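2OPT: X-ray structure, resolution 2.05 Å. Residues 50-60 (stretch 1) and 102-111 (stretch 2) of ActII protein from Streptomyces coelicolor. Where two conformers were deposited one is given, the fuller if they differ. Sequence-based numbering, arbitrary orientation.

Stretch 1 (50-60) RDELLDLVFDI
Stretch 2, residues 102-111: DRVPLGPNGM

Residues 50-60 form a continuous α-helix, with phi near -65° and psi near -40°, that runs on later in the chain. Residues 102-107 are loop, extended at Arg103 and Val104, then turning, with N of Leu106 donating to O of Val104 at 2.7 Å. A second helix starts at Pro108. The loop follows the first helix in the same general direction. Asp55 lies nearest Arg103 (CA to CA 7.5 Å), and Asp59 lies nearest Gly107 (CA to CA 5.7 Å). The two stretches bury 484 Å² between them. Arg103, Asp59 and Phe58 account for most of it.

Arg103 covers the most surface, 128 Å². Its backbone is extended (phi -115°, psi 150°), and its CA-to-CB bond points toward the helix. The side chain is long and nearly straight: chi1 m, chi2 t, chi3 t (154°), with chi4 at 80°. This reach brings the guanidinium to the earlier turns of the helix. NE of Arg103 donates to OD1 of Asp55 at 2.6 Å, a salt bridge that is also a hydrogen bond. NH2 of Arg103 donates to the backbone O of Asp51 at 3.1 Å. That same carbonyl accepts the helical bond from N of Asp55, at 3.2 Å from O of Asp51. Both acceptors lie near the guanidinium plane, as its N-H groups require. Leu54 packs over one face, its CB 3.5 Å from NH2 of Arg103. The CA-to-CB bond of Asp55 points sideways, but chi1 m and chi2 -24° bring its carboxylate to NE.

Phe58 is buried and points toward the loop, with chi1 t and chi2 38°. Its CD2 is 3.8 Å from CB of Arg103, and its CE2 is 3.8 Å from CB of Pro105. The ring packs against the loop at Arg103 and Pro105, with C of Val104 at its edge, 4.3 Å from CE2 of Phe58. A large apolar ring suits this buried site. Pro105 suits this spot: its compact ring packs on Phe58 and needs no polar partner.

Asp59 is buried and covers 103 Å². Chi1 t (-161°) and chi2 68° set its carboxylate at the start of the second helix, where the first N-H groups have no carbonyl of their own helix to bond to. OD2 of Asp59 accepts from N of Asn109 at 2.8 Å. OD1 of Asp59 accepts from N of Gly110, also at 2.8 Å. A water donates to OD1 of Asp59 at 2.5 Å and accepts from N of Gly107 at 2.9 Å, so it links the two residues. The buried charge is therefore well supplied with donors.

Gly107 holds the N-cap position, with phi -84° and psi -173°. A CB here would come 2.8 Å from CG of Asp59, a clash, so glycine lets the carboxylate come close. Gly110 is similarly constrained: a CB would lie 2.2 Å from O of Pro105. Pro108 begins the helix at phi -49°. Asn109, with chi1 m and chi2 -44°, turns its amide back to the first helix. Its ND2 donates to the backbone O of Asp59 at 3.0 Å, so Asp59 is held through both side chain and main chain.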

ATOM      1  N   ARG A  50      23.475  -6.291   5.144  1.00 37.77           N
ATOM      2  CA  ARG A  50      22.213  -6.306   5.896  1.00 36.52           C
ATOM      3  C   ARG A  50      21.049  -6.405   4.932  1.00 35.82           C
ATOM      4  O   ARG A  50      20.091  -7.110   5.176  1.00 34.92           O
ATOM      5  CB  ARG A  50      22.059  -5.044   6.754  1.00 38.94           C
ATOM      6  CG  ARG A  50      20.893  -5.133   7.711  1.00 37.96           C
ATOM      7  CD  ARG A  50      20.866  -3.900   8.574  1.00 41.19           C
ATOM      8  NE  ARG A  50      19.742  -3.940   9.508  1.00 39.28           N
ATOM      9  CZ  ARG A  50      18.625  -3.247   9.328  1.00 39.19           C
ATOM     10  NH1 ARG A  50      18.447  -2.475   8.246  1.00 35.18           N
ATOM     11  NH2 ARG A  50      17.693  -3.336  10.224  1.00 38.23           N
ATOM     12  N   ASP A  51      21.150  -5.733   3.795  1.00 35.26           N
ATOM     13  CA  ASP A  51      20.067  -5.827   2.829  1.00 35.96           C
ATOM     14  C   ASP A  51      19.843  -7.221   2.279  1.00 33.15           C
ATOM     15  O   ASP A  51      18.721  -7.624   2.045  1.00 35.33           O
ATOM     16  CB  ASP A  51      20.317  -4.819   1.709  1.00 37.89           C
ATOM     17  CG  ASP A  51      20.117  -3.384   2.199  1.00 45.71           C
ATOM     18  OD1 ASP A  51      19.351  -3.196   3.200  1.00 49.00           O
ATOM     19  OD2 ASP A  51      20.680  -2.449   1.574  1.00 51.16           O
ATOM     20  N   GLU A  52      20.896  -7.968   2.058  1.00 31.72           N
ATOM     21  CA  GLU A  52      20.767  -9.326   1.530  1.00 30.26           C
ATOM     22  C   GLU A  52      20.203 -10.217   2.603  1.00 29.62           C
ATOM     23  O   GLU A  52      19.452 -11.132   2.329  1.00 30.34           O
ATOM     24  CB  GLU A  52      22.140  -9.802   1.139  1.00 31.60           C
ATOM     25  CG  GLU A  52      22.591  -8.912  -0.093  1.00 33.89           C
ATOM     26  CD  GLU A  52      24.082  -8.945  -0.463  1.00 45.66           C
ATOM     27  OE1 GLU A  52      24.941  -9.161   0.410  1.00 49.18           O
ATOM     28  OE2 GLU A  52      24.408  -8.683  -1.661  1.00 50.51           O
ATOM     29  N   LEU A  53      20.613  -9.957   3.826  1.00 28.55           N
ATOM     30  CA  LEU A  53      20.110 -10.733   4.980  1.00 28.13           C
ATOM     31  C   LEU A  53      18.593 -10.599   5.066  1.00 27.96           C
ATOM     32  O   LEU A  53      17.872 -11.581   5.247  1.00 31.06           O
ATOM     33  CB  LEU A  53      20.796 -10.203   6.227  1.00 27.72           C
ATOM     34  CG  LEU A  53      20.429 -10.881   7.573  1.00 27.23           C
ATOM     35  CD1 LEU A  53      19.177 -10.251   8.028  1.00 28.10           C
ATOM     36  CD2 LEU A  53      20.318 -12.424   7.476  1.00 29.02           C
ATOM     37  N   LEU A  54      18.105  -9.371   5.015  1.00 28.75           N
ATOM     38  CA  LEU A  54      16.682  -9.102   5.071  1.00 28.75           C
ATOM     39  C   LEU A  54      15.925  -9.790   3.916  1.00 28.76           C
ATOM     40  O   LEU A  54      14.810 -10.238   4.113  1.00 29.30           O
ATOM     41  CB  LEU A  54      16.436  -7.581   5.081  1.00 31.56           C
ATOM     42  CG  LEU A  54      16.841  -6.889   6.395  1.00 31.74           C
ATOM     43  CD1 LEU A  54      16.556  -5.408   6.270  1.00 34.24           C
ATOM     44  CD2 LEU A  54      16.113  -7.510   7.613  1.00 31.92           C
ATOM     45  N   ASP A  55      16.515  -9.868   2.715  1.00 29.69           N
ATOM     46  CA  ASP A  55      15.890 -10.594   1.586  1.00 28.49           C
ATOM     47  C   ASP A  55      15.679 -12.026   2.045  1.00 27.87           C
ATOM     48  O   ASP A  55      14.673 -12.676   1.704  1.00 27.21           O
ATOM     49  CB  ASP A  55      16.831 -10.636   0.364  1.00 28.96           C
ATOM     50  CG  ASP A  55      16.945  -9.287  -0.385  1.00 33.78           C
ATOM     51  OD1 ASP A  55      16.029  -8.466  -0.301  1.00 34.47           O
ATOM     52  OD2 ASP A  55      17.928  -9.093  -1.162  1.00 39.98           O
ATOM     53  N   LEU A  56      16.638 -12.557   2.810  1.00 27.11           N
ATOM     54  CA  LEU A  56      16.565 -13.960   3.224  1.00 26.31           C
ATOM     55  C   LEU A  56      15.527 -14.215   4.319  1.00 26.99           C
ATOM     56  O   LEU A  56      14.909 -15.295   4.372  1.00 26.74           O
ATOM     57  CB  LEU A  56      17.951 -14.440   3.674  1.00 26.51           C
ATOM     58  CG  LEU A  56      19.065 -14.581   2.621  1.00 27.11           C
ATOM     59  CD1 LEU A  56      20.371 -14.945   3.326  1.00 29.97           C
ATOM     60  CD2 LEU A  56      18.745 -15.613   1.591  1.00 28.10           C
ATOM     61  N   VAL A  57      15.429 -13.258   5.239  1.00 26.87           N
ATOM     62  CA  VAL A  57      14.478 -13.296   6.352  1.00 25.70           C
ATOM     63  C   VAL A  57      13.084 -13.217   5.696  1.00 27.10           C
ATOM     64  O   VAL A  57      12.188 -13.969   6.031  1.00 26.58           O
ATOM     65  CB  VAL A  57      14.728 -12.136   7.309  1.00 25.15           C
ATOM     66  CG1 VAL A  57      13.605 -11.997   8.307  1.00 25.11           C
ATOM     67  CG2 VAL A  57      16.054 -12.309   8.087  1.00 20.37           C
ATOM     68  N   PHE A  58      12.932 -12.343   4.702  1.00 27.51           N
ATOM     69  CA  PHE A  58      11.661 -12.264   4.012  1.00 29.11           C
ATOM     70  C   PHE A  58      11.270 -13.604   3.393  1.00 28.95           C
ATOM     71  O   PHE A  58      10.128 -14.044   3.557  1.00 28.63           O
ATOM     72  CB  PHE A  58      11.694 -11.133   2.962  1.00 31.22           C
ATOM     73  CG  PHE A  58      10.382 -10.938   2.200  1.00 34.23           C
ATOM     74  CD1 PHE A  58       9.154 -11.075   2.836  1.00 38.00           C
ATOM     75  CD2 PHE A  58      10.403 -10.560   0.861  1.00 35.28           C
ATOM     76  CE1 PHE A  58       7.961 -10.885   2.139  1.00 39.24           C
ATOM     77  CE2 PHE A  58       9.226 -10.351   0.159  1.00 38.38           C
ATOM     78  CZ  PHE A  58       8.004 -10.499   0.800  1.00 37.19           C
ATOM     79  N   ASP A  59      12.195 -14.274   2.698  1.00 27.80           N
ATOM     80  CA  ASP A  59      11.805 -15.527   2.064  1.00 26.69           C
ATOM     81  C   ASP A  59      11.515 -16.627   3.062  1.00 27.06           C
ATOM     82  O   ASP A  59      10.634 -17.474   2.842  1.00 26.97           O
ATOM     83  CB  ASP A  59      12.859 -16.009   1.088  1.00 27.15           C
ATOM     84  CG  ASP A  59      12.289 -17.015   0.130  1.00 28.49           C
ATOM     85  OD1 ASP A  59      11.449 -16.608  -0.705  1.00 21.94           O
ATOM     86  OD2 ASP A  59      12.559 -18.233   0.325  1.00 27.94           O
ATOM     87  N   ILE A  60      12.220 -16.639   4.182  1.00 26.52           N
ATOM     88  CA  ILE A  60      12.039 -17.781   5.083  1.00 26.50           C
ATOM     89  C   ILE A  60      10.650 -17.896   5.737  1.00 27.24           C
ATOM     90  O   ILE A  60      10.154 -18.994   5.997  1.00 29.17           O
ATOM     91  CB  ILE A  60      13.166 -17.819   6.117  1.00 27.31           C
ATOM     92  CG1 ILE A  60      13.444 -19.275   6.478  1.00 27.19           C
ATOM     93  CG2 ILE A  60      12.828 -16.931   7.379  1.00 26.59           C
ATOM     94  CD1 ILE A  60      14.733 -19.439   7.200  1.00 36.71           C
ATOM     95  N   ASP A 102       8.943  -3.192  -0.124  1.00 58.99           N
ATOM     96  CA  ASP A 102       9.815  -2.799  -1.221  0.60 62.24           C
ATOM     97  C   ASP A 102      10.497  -4.024  -1.899  1.00 60.02           C
ATOM     98  O   ASP A 102      11.408  -3.867  -2.704  1.00 63.35           O
ATOM     99  CB  ASP A 102      10.888  -1.884  -0.630  0.60 65.01           C
ATOM    100  CG  ASP A 102      11.718  -2.587   0.452  0.60 62.56           C
ATOM    101  OD1 ASP A 102      11.145  -3.332   1.276  0.60 56.47           O
ATOM    102  OD2 ASP A 102      12.953  -2.398   0.470  0.60 66.23           O
ATOM    103  N   ARG A 103      10.089  -5.237  -1.534  1.00 55.71           N
ATOM    104  CA  ARG A 103      10.752  -6.452  -2.014  1.00 52.85           C
ATOM    105  C   ARG A 103       9.844  -7.323  -2.900  1.00 52.13           C
ATOM    106  O   ARG A 103       8.619  -7.315  -2.740  1.00 51.46           O
ATOM    107  CB  ARG A 103      11.269  -7.260  -0.818  1.00 50.75           C
ATOM    108  CG  ARG A 103      12.456  -6.598  -0.108  1.00 50.94           C
ATOM    109  CD  ARG A 103      12.995  -7.462   1.050  1.00 48.80           C
ATOM    110  NE  ARG A 103      14.413  -7.134   1.267  1.00 50.97           N
ATOM    111  CZ  ARG A 103      14.862  -6.070   1.941  1.00 50.22           C
ATOM    112  NH1 ARG A 103      14.013  -5.232   2.540  1.00 46.26           N
ATOM    113  NH2 ARG A 103      16.167  -5.864   2.041  1.00 52.06           N
ATOM    114  N   VAL A 104      10.450  -8.052  -3.842  1.00 51.74           N
ATOM    115  CA  VAL A 104       9.722  -8.997  -4.700  1.00 51.40           C
ATOM    116  C   VAL A 104       9.978 -10.396  -4.125  1.00 49.40           C
ATOM    117  O   VAL A 104      11.117 -10.777  -3.948  1.00 49.32           O
ATOM    118  CB  VAL A 104      10.178  -8.890  -6.211  1.00 54.77           C
ATOM    119  CG1 VAL A 104       9.647 -10.054  -7.049  1.00 53.97           C
ATOM    120  CG2 VAL A 104       9.771  -7.520  -6.830  1.00 55.05           C
ATOM    121  N   PRO A 105       8.912 -11.126  -3.760  1.00 48.40           N
ATOM    122  CA  PRO A 105       9.120 -12.420  -3.133  1.00 46.64           C
ATOM    123  C   PRO A 105       9.510 -13.458  -4.186  1.00 47.47           C
ATOM    124  O   PRO A 105       8.702 -14.297  -4.568  1.00 49.07           O
ATOM    125  CB  PRO A 105       7.766 -12.730  -2.461  1.00 46.17           C
ATOM    126  CG  PRO A 105       6.740 -11.882  -3.160  1.00 49.34           C
ATOM    127  CD  PRO A 105       7.474 -10.770  -3.905  1.00 50.20           C
ATOM    128  N   LEU A 106      10.749 -13.379  -4.654  1.00 47.03           N
ATOM    129  CA  LEU A 106      11.282 -14.349  -5.599  1.00 48.78           C
ATOM    130  C   LEU A 106      12.541 -15.077  -5.077  1.00 48.69           C
ATOM    131  O   LEU A 106      13.456 -15.381  -5.850  1.00 52.06           O
ATOM    132  CB  LEU A 106      11.561 -13.685  -6.944  1.00 50.99           C
ATOM    133  CG  LEU A 106      10.567 -13.858  -8.100  1.00 55.49           C
ATOM    134  CD1 LEU A 106       9.213 -14.524  -7.756  1.00 55.05           C
ATOM    135  CD2 LEU A 106      10.335 -12.515  -8.740  1.00 55.35           C
ATOM    136  N   GLY A 107      12.613 -15.324  -3.773  1.00 40.59           N
ATOM    137  CA  GLY A 107      13.478 -16.380  -3.313  1.00 37.50           C
ATOM    138  C   GLY A 107      12.693 -17.694  -3.440  1.00 34.70           C
ATOM    139  O   GLY A 107      11.581 -17.713  -3.948  1.00 32.94           O
ATOM    140  N   PRO A 108      13.257 -18.789  -2.922  1.00 34.42           N
ATOM    141  CA  PRO A 108      12.699 -20.136  -2.971  1.00 32.57           C
ATOM    142  C   PRO A 108      11.263 -20.191  -2.555  1.00 31.05           C
ATOM    143  O   PRO A 108      10.425 -20.611  -3.323  1.00 29.86           O
ATOM    144  CB  PRO A 108      13.541 -20.899  -1.962  1.00 34.51           C
ATOM    145  CG  PRO A 108      14.840 -20.119  -1.848  1.00 34.87           C
ATOM    146  CD  PRO A 108      14.564 -18.728  -2.224  1.00 35.06           C
ATOM    147  N   ASN A 109      10.956 -19.791  -1.327  1.00 30.48           N
ATOM    148  CA  ASN A 109       9.585 -19.909  -0.850  1.00 29.46           C
ATOM    149  C   ASN A 109       8.675 -18.950  -1.603  1.00 29.90           C
ATOM    150  O   ASN A 109       7.509 -19.277  -1.902  1.00 28.81           O
ATOM    151  CB  ASN A 109       9.505 -19.660   0.641  1.00 30.32           C
ATOM    152  CG  ASN A 109      10.092 -20.766   1.402  1.00 27.64           C
ATOM    153  OD1 ASN A 109       9.860 -21.948   1.107  1.00 27.89           O
ATOM    154  ND2 ASN A 109      10.920 -20.415   2.370  1.00 26.08           N
ATOM    155  N   GLY A 110       9.237 -17.800  -1.957  1.00 29.27           N
ATOM    156  CA  GLY A 110       8.447 -16.798  -2.642  1.00 29.92           C
ATOM    157  C   GLY A 110       8.034 -17.253  -4.026  1.00 31.58           C
ATOM    158  O   GLY A 110       6.875 -17.040  -4.416  1.00 30.53           O
ATOM    159  N   MET A 111       9.005 -17.751  -4.808  1.00 31.77           N
ATOM    160  CA  MET A 111       8.708 -18.164  -6.160  0.50 33.07           C
ATOM    161  C   MET A 111       7.705 -19.336  -6.193  1.00 31.99           C
ATOM    162  O   MET A 111       6.809 -19.318  -6.980  1.00 31.51           O
ATOM    163  CB  MET A 111       9.998 -18.434  -6.950  0.50 34.43           C
ATOM    164  CG  MET A 111      10.807 -19.649  -6.478  0.50 36.37           C
ATOM    165  SD  MET A 111      12.143 -20.159  -7.581  0.50 40.56           S
ATOM    166  CE  MET A 111      11.348 -19.976  -9.205  0.50 40.58           C
TER
HETATM  167  O   HOH W   1      11.213 -14.255  -1.496  1.00 26.64           O